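Local atomic coordinates of halotolerant alpha-type carbonic anhydrase (dCA II) (Dunaliella salina, PDB entry 1Y7W), a protein that catalyses, as an alpha-type carbonic anhydrase with a bound zinc ion, the reversible hydration of carbon dioxide to bicarbonate, and remains active in high salt. Residues A[65-70]-A[285-290]; A[170-175]-A[242-247]. All blocks are in the same frame, centred on the assembly; numbering follows the deposited sequence.

Contact 1 (A[65-70]-A[285-290]); sequences SSRSGT and EVYKYN
Arg67 lies across the ring of Tyr287 and ends at Tyr289. Arg67 CB sits over the centre of the Tyr287 face, a CH-pi contact of 3.5 Å to the centroid. With CG anti to the backbone N (chi1 -177°), Arg67 CG stands over the rim, 3.5 Å from Tyr287 CE1. Arg67 CD lies just past the rim beside Tyr287 CD1 and is 3.2 Å from Tyr289 OH. Arg67 NE is 4.0 Å from Tyr287 CD1. At the tip, Arg67 NH2 donates to Tyr289 OH (3.0 Å, 162°) in the guanidinium plane, while NH1 forms a salt bridge with Asp228. Arginine suits this place, having three apolar methylenes and a flat group with several N-H donors; tyrosine gives them a broad face and a hydroxyl for water. Ser66 OG, bonded to Glu63 O, meets the Tyr287 ring edge, and a water joins Tyr287 OH to Ser66 O. An alanine in place of Tyr287 would probably leave the Arg67 methylenes without their platform and that water without its hydroxyl mate. The aliphatic part of Arg67 thus lies on an aromatic face and its guanidinium reaches past it, fastening a long loop to edge strand 287-289 of the alpha-carbonic anhydrase sheet.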
ATOM      1  N   SER A  65      10.815 -10.836  18.777  1.00 22.46           N
ATOM      2  CA  SER A  65      11.227 -12.221  18.969  1.00 22.51           C
ATOM      3  C   SER A  65      10.070 -13.119  19.367  1.00 22.98           C
ATOM      4  O   SER A  65      10.173 -14.330  19.235  1.00 21.96           O
ATOM      5  CB  SER A  65      12.355 -12.318  20.012  1.00 23.53           C
ATOM      6  OG  SER A  65      11.865 -11.888  21.291  1.00 20.46           O
ATOM      7  N   SER A  66       8.945 -12.543  19.819  1.00 22.16           N
ATOM      8  CA  SER A  66       7.806 -13.409  20.190  1.00 23.20           C
ATOM      9  C   SER A  66       6.929 -13.784  19.005  1.00 23.57           C
ATOM     10  O   SER A  66       5.948 -14.514  19.151  1.00 22.87           O
ATOM     11  CB  SER A  66       6.944 -12.746  21.273  1.00 23.30           C
ATOM     12  OG  SER A  66       6.263 -11.566  20.823  1.00 24.59           O
ATOM     13  N   ARG A  67       7.289 -13.293  17.809  1.00 24.06           N
ATOM     14  CA  ARG A  67       6.515 -13.595  16.609  1.00 23.79           C
ATOM     15  C   ARG A  67       7.026 -14.846  15.960  1.00 24.90           C
ATOM     16  O   ARG A  67       8.145 -14.846  15.454  1.00 25.57           O
ATOM     17  CB  ARG A  67       6.596 -12.445  15.577  1.00 22.04           C
ATOM     18  CG  ARG A  67       5.751 -12.687  14.338  1.00 18.14           C
ATOM     19  CD  ARG A  67       5.852 -11.492  13.411  1.00 18.09           C
ATOM     20  NE  ARG A  67       4.965 -11.594  12.242  1.00 16.02           N
ATOM     21  CZ  ARG A  67       4.884 -10.629  11.330  1.00 18.14           C
ATOM     22  NH1 ARG A  67       4.067 -10.741  10.266  1.00 17.06           N
ATOM     23  NH2 ARG A  67       5.659  -9.553  11.497  1.00 15.53           N
ATOM     24  N   SER A  68       6.220 -15.907  15.954  1.00 25.53           N
ATOM     25  CA  SER A  68       6.658 -17.169  15.338  1.00 26.27           C
ATOM     26  C   SER A  68       6.534 -17.125  13.814  1.00 26.79           C
ATOM     27  O   SER A  68       5.521 -16.655  13.280  1.00 28.00           O
ATOM     28  CB  SER A  68       5.782 -18.381  15.773  1.00 27.90           C
ATOM     29  OG  SER A  68       5.656 -18.508  17.179  1.00 32.68           O
ATOM     30  N   GLY A  69       7.542 -17.647  13.139  1.00 25.20           N
ATOM     31  CA  GLY A  69       7.480 -17.742  11.696  1.00 23.68           C
ATOM     32  C   GLY A  69       7.850 -16.555  10.817  1.00 22.36           C
ATOM     33  O   GLY A  69       7.944 -16.763   9.627  1.00 22.83           O
ATOM     34  N   THR A  70       8.042 -15.346  11.359  1.00 21.58           N
ATOM     35  CA  THR A  70       8.358 -14.173  10.528  1.00 21.07           C
ATOM     36  C   THR A  70       9.288 -13.222  11.291  1.00 19.73           C
ATOM     37  O   THR A  70       9.033 -12.880  12.439  1.00 20.82           O
ATOM     38  CB  THR A  70       7.051 -13.406  10.137  1.00 19.38           C
ATOM     39  OG1 THR A  70       6.120 -14.312   9.565  1.00 20.55           O
ATOM     40  CG2 THR A  70       7.325 -12.265   9.097  1.00 19.82           C
ATOM     41  N   GLU A 285      -1.353 -11.327  17.094  1.00 19.71           N
ATOM     42  CA  GLU A 285      -0.768 -10.235  17.889  1.00 22.72           C
ATOM     43  C   GLU A 285      -0.125  -9.354  16.825  1.00 21.10           C
ATOM     44  O   GLU A 285      -0.000  -9.780  15.674  1.00 20.75           O
ATOM     45  CB  GLU A 285       0.321 -10.686  18.872  1.00 25.28           C
ATOM     46  CG  GLU A 285      -0.151 -11.609  19.981  1.00 31.60           C
ATOM     47  CD  GLU A 285      -1.024 -10.921  21.010  1.00 34.28           C
ATOM     48  OE1 GLU A 285      -1.125  -9.662  20.972  1.00 37.07           O
ATOM     49  OE2 GLU A 285      -1.620 -11.642  21.872  1.00 37.95           O
ATOM     50  N   VAL A 286       0.244  -8.128  17.191  1.00 19.38           N
ATOM     51  CA  VAL A 286       0.881  -7.199  16.242  1.00 20.12           C
ATOM     52  C   VAL A 286       2.196  -6.919  16.946  1.00 21.14           C
ATOM     53  O   VAL A 286       2.224  -6.790  18.154  1.00 20.72           O
ATOM     54  CB  VAL A 286       0.017  -5.933  16.055  1.00 18.46           C
ATOM     55  CG1 VAL A 286       0.657  -4.987  14.974  1.00 20.40           C
ATOM     56  CG2 VAL A 286      -1.401  -6.346  15.563  1.00 16.58           C
ATOM     57  N   TYR A 287       3.279  -6.787  16.185  1.00 21.19           N
ATOM     58  CA  TYR A 287       4.614  -6.627  16.778  1.00 21.43           C
ATOM     59  C   TYR A 287       5.238  -5.287  16.429  1.00 22.09           C
ATOM     60  O   TYR A 287       4.934  -4.726  15.395  1.00 22.87           O
ATOM     61  CB  TYR A 287       5.483  -7.820  16.294  1.00 21.74           C
ATOM     62  CG  TYR A 287       4.785  -9.137  16.530  1.00 20.21           C
ATOM     63  CD1 TYR A 287       3.864  -9.644  15.609  1.00 21.01           C
ATOM     64  CD2 TYR A 287       4.992  -9.845  17.718  1.00 19.10           C
ATOM     65  CE1 TYR A 287       3.164 -10.822  15.856  1.00 19.85           C
ATOM     66  CE2 TYR A 287       4.294 -11.015  17.984  1.00 20.92           C
ATOM     67  CZ  TYR A 287       3.395 -11.497  17.059  1.00 21.17           C
ATOM     68  OH  TYR A 287       2.805 -12.685  17.291  1.00 24.35           O
ATOM     69  N   LYS A 288       6.061  -4.756  17.326  1.00 22.85           N
ATOM     70  CA  LYS A 288       6.730  -3.485  17.102  1.00 23.12           C
ATOM     71  C   LYS A 288       8.181  -3.675  16.674  1.00 23.76           C
ATOM     72  O   LYS A 288       8.949  -4.385  17.318  1.00 25.17           O
ATOM     73  CB  LYS A 288       6.686  -2.622  18.359  1.00 24.70           C
ATOM     74  CG  LYS A 288       7.182  -3.282  19.623  1.00 28.21           C
ATOM     75  CD  LYS A 288       7.049  -2.268  20.706  1.00 32.17           C
ATOM     76  CE  LYS A 288       7.349  -2.820  22.080  1.00 34.96           C
ATOM     77  NZ  LYS A 288       7.110  -1.637  23.036  1.00 38.51           N
ATOM     78  N   TYR A 289       8.546  -2.983  15.604  1.00 23.90           N
ATOM     79  CA  TYR A 289       9.884  -3.070  15.044  1.00 22.44           C
ATOM     80  C   TYR A 289      10.555  -1.694  15.026  1.00 22.55           C
ATOM     81  O   TYR A 289       9.938  -0.669  14.715  1.00 19.98           O
ATOM     82  CB  TYR A 289       9.794  -3.634  13.623  1.00 21.38           C
ATOM     83  CG  TYR A 289       9.276  -5.062  13.549  1.00 20.07           C
ATOM     84  CD1 TYR A 289       7.912  -5.324  13.446  1.00 20.19           C
ATOM     85  CD2 TYR A 289      10.149  -6.145  13.658  1.00 20.66           C
ATOM     86  CE1 TYR A 289       7.431  -6.626  13.466  1.00 18.11           C
ATOM     87  CE2 TYR A 289       9.686  -7.474  13.665  1.00 19.22           C
ATOM     88  CZ  TYR A 289       8.322  -7.697  13.571  1.00 20.99           C
ATOM     89  OH  TYR A 289       7.826  -8.975  13.529  1.00 17.75           O
ATOM     90  N   ASN A 290      11.835  -1.695  15.343  1.00 24.58           N
ATOM     91  CA  ASN A 290      12.658  -0.495  15.393  1.00 25.87           C
ATOM     92  C   ASN A 290      12.202   0.496  16.452  1.00 28.15           C
ATOM     93  O   ASN A 290      12.443   1.688  16.318  1.00 27.89           O
ATOM     94  CB  ASN A 290      12.727   0.223  14.021  1.00 24.66           C
ATOM     95  CG  ASN A 290      13.147  -0.714  12.893  1.00 25.85           C
ATOM     96  OD1 ASN A 290      14.127  -1.443  13.012  1.00 27.10           O
ATOM     97  ND2 ASN A 290      12.399  -0.711  11.800  1.00 26.72           N
TER
HETATM   98  O   HOH W   1       2.902 -14.071  19.677  1.00 45.81           O
HETATM   99  O   HOH W   2       9.475 -10.835  14.259  1.00 19.06           O

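Contact 2 (A[170-175]-A[242-247])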
ATOM      1  N   GLY A 170       3.152  -0.136   4.566  1.00 15.62           N
ATOM      2  CA  GLY A 170       2.051   0.822   4.596  1.00 15.45           C
ATOM      3  C   GLY A 170       2.603   2.101   5.179  1.00 16.04           C
ATOM      4  O   GLY A 170       3.233   2.027   6.223  1.00 17.23           O
ATOM      5  N   ILE A 171       2.370   3.235   4.521  1.00 16.78           N
ATOM      6  CA  ILE A 171       2.872   4.531   4.964  1.00 16.16           C
ATOM      7  C   ILE A 171       1.705   5.516   5.054  1.00 17.93           C
ATOM      8  O   ILE A 171       0.970   5.665   4.098  1.00 16.84           O
ATOM      9  CB  ILE A 171       3.921   5.053   3.961  1.00 18.28           C
ATOM     10  CG1 ILE A 171       5.167   4.127   4.051  1.00 19.65           C
ATOM     11  CG2 ILE A 171       4.373   6.524   4.303  1.00 18.71           C
ATOM     12  CD1 ILE A 171       6.120   4.218   2.816  1.00 18.99           C
ATOM     13  N   MET A 172       1.565   6.186   6.215  1.00 17.98           N
ATOM     14  CA  MET A 172       0.469   7.150   6.433  1.00 16.34           C
ATOM     15  C   MET A 172       0.890   8.596   6.149  1.00 16.11           C
ATOM     16  O   MET A 172       2.066   8.945   6.251  1.00 14.80           O
ATOM     17  CB  MET A 172       0.050   7.109   7.917  1.00 17.80           C
ATOM     18  CG  MET A 172      -0.355   5.736   8.392  1.00 18.44           C
ATOM     19  SD  MET A 172      -1.844   5.232   7.487  1.00 17.90           S
ATOM     20  CE  MET A 172      -2.371   3.809   8.485  1.00 16.54           C
ATOM     21  N   TYR A 173      -0.096   9.435   5.848  1.00 16.20           N
ATOM     22  CA  TYR A 173       0.134  10.856   5.674  1.00 15.82           C
ATOM     23  C   TYR A 173      -0.902  11.549   6.548  1.00 17.74           C
ATOM     24  O   TYR A 173      -2.075  11.200   6.461  1.00 19.14           O
ATOM     25  CB  TYR A 173      -0.132  11.326   4.264  1.00 16.37           C
ATOM     26  CG  TYR A 173       0.799  10.740   3.249  1.00 17.29           C
ATOM     27  CD1 TYR A 173       0.675   9.390   2.860  1.00 17.60           C
ATOM     28  CD2 TYR A 173       1.831  11.525   2.682  1.00 20.19           C
ATOM     29  CE1 TYR A 173       1.593   8.832   1.910  1.00 18.87           C
ATOM     30  CE2 TYR A 173       2.737  10.986   1.746  1.00 19.19           C
ATOM     31  CZ  TYR A 173       2.608   9.641   1.371  1.00 20.84           C
ATOM     32  OH  TYR A 173       3.525   9.114   0.477  1.00 20.95           O
ATOM     33  N   LYS A 174      -0.457  12.453   7.413  1.00 18.74           N
ATOM     34  CA  LYS A 174      -1.397  13.235   8.224  1.00 19.63           C
ATOM     35  C   LYS A 174      -1.595  14.630   7.577  1.00 20.13           C
ATOM     36  O   LYS A 174      -0.702  15.165   6.877  1.00 20.17           O
ATOM     37  CB  LYS A 174      -0.861  13.428   9.649  1.00 20.92           C
ATOM     38  CG  LYS A 174       0.428  14.220   9.738  1.00 23.64           C
ATOM     39  CD  LYS A 174       0.788  14.550  11.202  1.00 27.00           C
ATOM     40  CE  LYS A 174       2.141  15.309  11.278  1.00 28.92           C
ATOM     41  NZ  LYS A 174       2.622  15.560  12.701  1.00 29.88           N
ATOM     42  N   TYR A 175      -2.768  15.225   7.789  1.00 21.31           N
ATOM     43  CA  TYR A 175      -3.004  16.547   7.233  1.00 23.49           C
ATOM     44  C   TYR A 175      -2.055  17.495   7.976  1.00 24.91           C
ATOM     45  O   TYR A 175      -1.861  17.405   9.187  1.00 23.69           O
ATOM     46  CB  TYR A 175      -4.464  17.023   7.466  1.00 23.38           C
ATOM     47  CG  TYR A 175      -5.443  16.542   6.420  1.00 22.26           C
ATOM     48  CD1 TYR A 175      -5.192  16.741   5.070  1.00 20.70           C
ATOM     49  CD2 TYR A 175      -6.622  15.874   6.783  1.00 22.46           C
ATOM     50  CE1 TYR A 175      -6.090  16.280   4.100  1.00 20.63           C
ATOM     51  CE2 TYR A 175      -7.532  15.405   5.793  1.00 19.84           C
ATOM     52  CZ  TYR A 175      -7.237  15.618   4.466  1.00 19.64           C
ATOM     53  OH  TYR A 175      -8.060  15.121   3.489  1.00 20.44           O
ATOM     54  N   TRP A 242       2.487  -7.730   6.682  1.00 17.13           N
ATOM     55  CA  TRP A 242       2.271  -6.297   6.710  1.00 15.31           C
ATOM     56  C   TRP A 242       3.336  -5.572   7.534  1.00 14.98           C
ATOM     57  O   TRP A 242       3.812  -6.089   8.563  1.00 14.62           O
ATOM     58  CB  TRP A 242       0.844  -5.973   7.290  1.00 15.39           C
ATOM     59  CG  TRP A 242      -0.231  -6.057   6.231  1.00 12.75           C
ATOM     60  CD1 TRP A 242      -1.062  -7.127   5.943  1.00 14.41           C
ATOM     61  CD2 TRP A 242      -0.533  -5.052   5.299  1.00 13.96           C
ATOM     62  NE1 TRP A 242      -1.879  -6.822   4.880  1.00 13.53           N
ATOM     63  CE2 TRP A 242      -1.569  -5.543   4.467  1.00 14.17           C
ATOM     64  CE3 TRP A 242      -0.028  -3.760   5.079  1.00 14.23           C
ATOM     65  CZ2 TRP A 242      -2.121  -4.780   3.427  1.00 14.43           C
ATOM     66  CZ3 TRP A 242      -0.568  -2.998   4.064  1.00 15.98           C
ATOM     67  CH2 TRP A 242      -1.619  -3.518   3.236  1.00 16.36           C
ATOM     68  N   HIS A 243       3.703  -4.378   7.077  1.00 15.24           N
ATOM     69  CA  HIS A 243       4.674  -3.538   7.790  1.00 13.70           C
ATOM     70  C   HIS A 243       4.049  -2.128   7.742  1.00 17.25           C
ATOM     71  O   HIS A 243       4.172  -1.418   6.750  1.00 17.98           O
ATOM     72  CB  HIS A 243       6.042  -3.535   7.082  1.00 14.91           C
ATOM     73  CG  HIS A 243       6.574  -4.899   6.758  1.00 15.75           C
ATOM     74  ND1 HIS A 243       6.014  -5.708   5.787  1.00 14.20           N
ATOM     75  CD2 HIS A 243       7.589  -5.614   7.303  1.00 14.93           C
ATOM     76  CE1 HIS A 243       6.647  -6.869   5.768  1.00 16.49           C
ATOM     77  NE2 HIS A 243       7.603  -6.841   6.675  1.00 16.65           N
ATOM     78  N   VAL A 244       3.356  -1.728   8.802  1.00 16.68           N
ATOM     79  CA  VAL A 244       2.713  -0.421   8.832  1.00 18.61           C
ATOM     80  C   VAL A 244       3.552   0.580   9.649  1.00 17.65           C
ATOM     81  O   VAL A 244       3.646   0.444  10.860  1.00 16.49           O
ATOM     82  CB  VAL A 244       1.301  -0.560   9.428  1.00 18.22           C
ATOM     83  CG1 VAL A 244       0.597   0.776   9.393  1.00 19.95           C
ATOM     84  CG2 VAL A 244       0.522  -1.581   8.621  1.00 18.13           C
ATOM     85  N   PHE A 245       4.212   1.529   8.969  1.00 16.96           N
ATOM     86  CA  PHE A 245       5.043   2.532   9.639  1.00 18.32           C
ATOM     87  C   PHE A 245       4.167   3.446  10.447  1.00 18.17           C
ATOM     88  O   PHE A 245       3.218   3.955   9.942  1.00 17.11           O
ATOM     89  CB  PHE A 245       5.852   3.295   8.591  1.00 19.56           C
ATOM     90  CG  PHE A 245       6.932   2.444   8.023  1.00 22.40           C
ATOM     91  CD1 PHE A 245       8.250   2.600   8.457  1.00 24.44           C
ATOM     92  CD2 PHE A 245       6.609   1.352   7.197  1.00 24.24           C
ATOM     93  CE1 PHE A 245       9.267   1.680   8.077  1.00 24.32           C
ATOM     94  CE2 PHE A 245       7.591   0.413   6.805  1.00 25.10           C
ATOM     95  CZ  PHE A 245       8.935   0.588   7.246  1.00 26.96           C
ATOM     96  N   THR A 246       4.563   3.698  11.683  1.00 19.14           N
ATOM     97  CA  THR A 246       3.745   4.504  12.571  1.00 21.32           C
ATOM     98  C   THR A 246       4.026   6.011  12.592  1.00 21.84           C
ATOM     99  O   THR A 246       3.272   6.734  13.181  1.00 22.83           O
ATOM    100  CB  THR A 246       3.790   3.853  13.996  1.00 21.11           C
ATOM    101  OG1 THR A 246       5.143   3.688  14.411  1.00 21.65           O
ATOM    102  CG2 THR A 246       3.131   2.466  13.936  1.00 23.24           C
ATOM    103  N   THR A 247       5.080   6.479  11.934  1.00 20.57           N
ATOM    104  CA  THR A 247       5.350   7.903  11.845  1.00 22.27           C
ATOM    105  C   THR A 247       4.840   8.328  10.483  1.00 21.20           C
ATOM    106  O   THR A 247       5.295   7.831   9.443  1.00 20.03           O
ATOM    107  CB  THR A 247       6.842   8.187  11.888  1.00 24.63           C
ATOM    108  OG1 THR A 247       7.391   7.629  13.090  1.00 25.22           O
ATOM    109  CG2 THR A 247       7.089   9.684  11.813  1.00 24.94           C
TER
HETATM  110  O   HOH W   3       3.618   5.949   8.205  1.00 18.31           O
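Gly170 and Val244 pair as parallel neighbours, and two backbone hydrogen bonds hold them there. Gly170 N donates to His243 O at 2.7 Å, and Gly170 O accepts from Phe245 N at 3.0 Å. Both bonds thus use one glycine, flanking Val244 in the way usual for a parallel bridge. Gly170 presents only backbone here; there would be room for a CB, so the bonds do not depend on glycine.

Beyond this bridge segment 242-247 bulges away after Phe245, and a water spans the gap. It accepts from Met172 N and donates to Phe245 O, at 2.7 Å from the water oxygen, and to Thr247 O. Strand 240-251 then returns to pair at Arg249, which bonds through its backbone to Met172 and Lys174.

Apolar contacts are looser and fall on both faces of the sheet. Met172 CE comes within 4.3 Å of Val244 CG1 on one, methionine's flexible chain letting its methyl extend back to the valine; on the other, Ile171 CG1 lies 4.4 Å from Phe245 CD2. A chi1 of -72° puts Phe245 CG beside its own backbone N. Gly170 O lies near the ring plane, at the edge, 3.6 Å from Phe245 CD2.

Aromatic packing continues outside the pair, where Trp242 meets the zinc ligand His150 edge-to-face. The chemistry therefore implies a join made chiefly by backbone polarity, with water bridging the bulge and apolar side chains packing on either face, about 8 Å from the zinc ion at Gly170.

How the contacts relate
The two contacts have their centres 18 Å apart and do not touch, their nearest atoms lying about 5 Å from each other, yet both reach the same mixed sheet. Contact 2 joins strands 166-175 and 240-251, nearer the centre of the chain than contact 1, which brings the loop 65-70 against the outermost strand 287-289. Tyr224 touches Tyr289 of contact 1 and His243 and Phe245 of contact 2, from strand 224-229, which lies between strands 240-251 and 287-289. Along the chain contact 2 is nested within the span closed by contact 1. The fold thus ties its C-terminal strand to an early loop, on the sheet that also carries the zinc ligands His130 and His132 (strand 120-133) and His150 (strand 147-155).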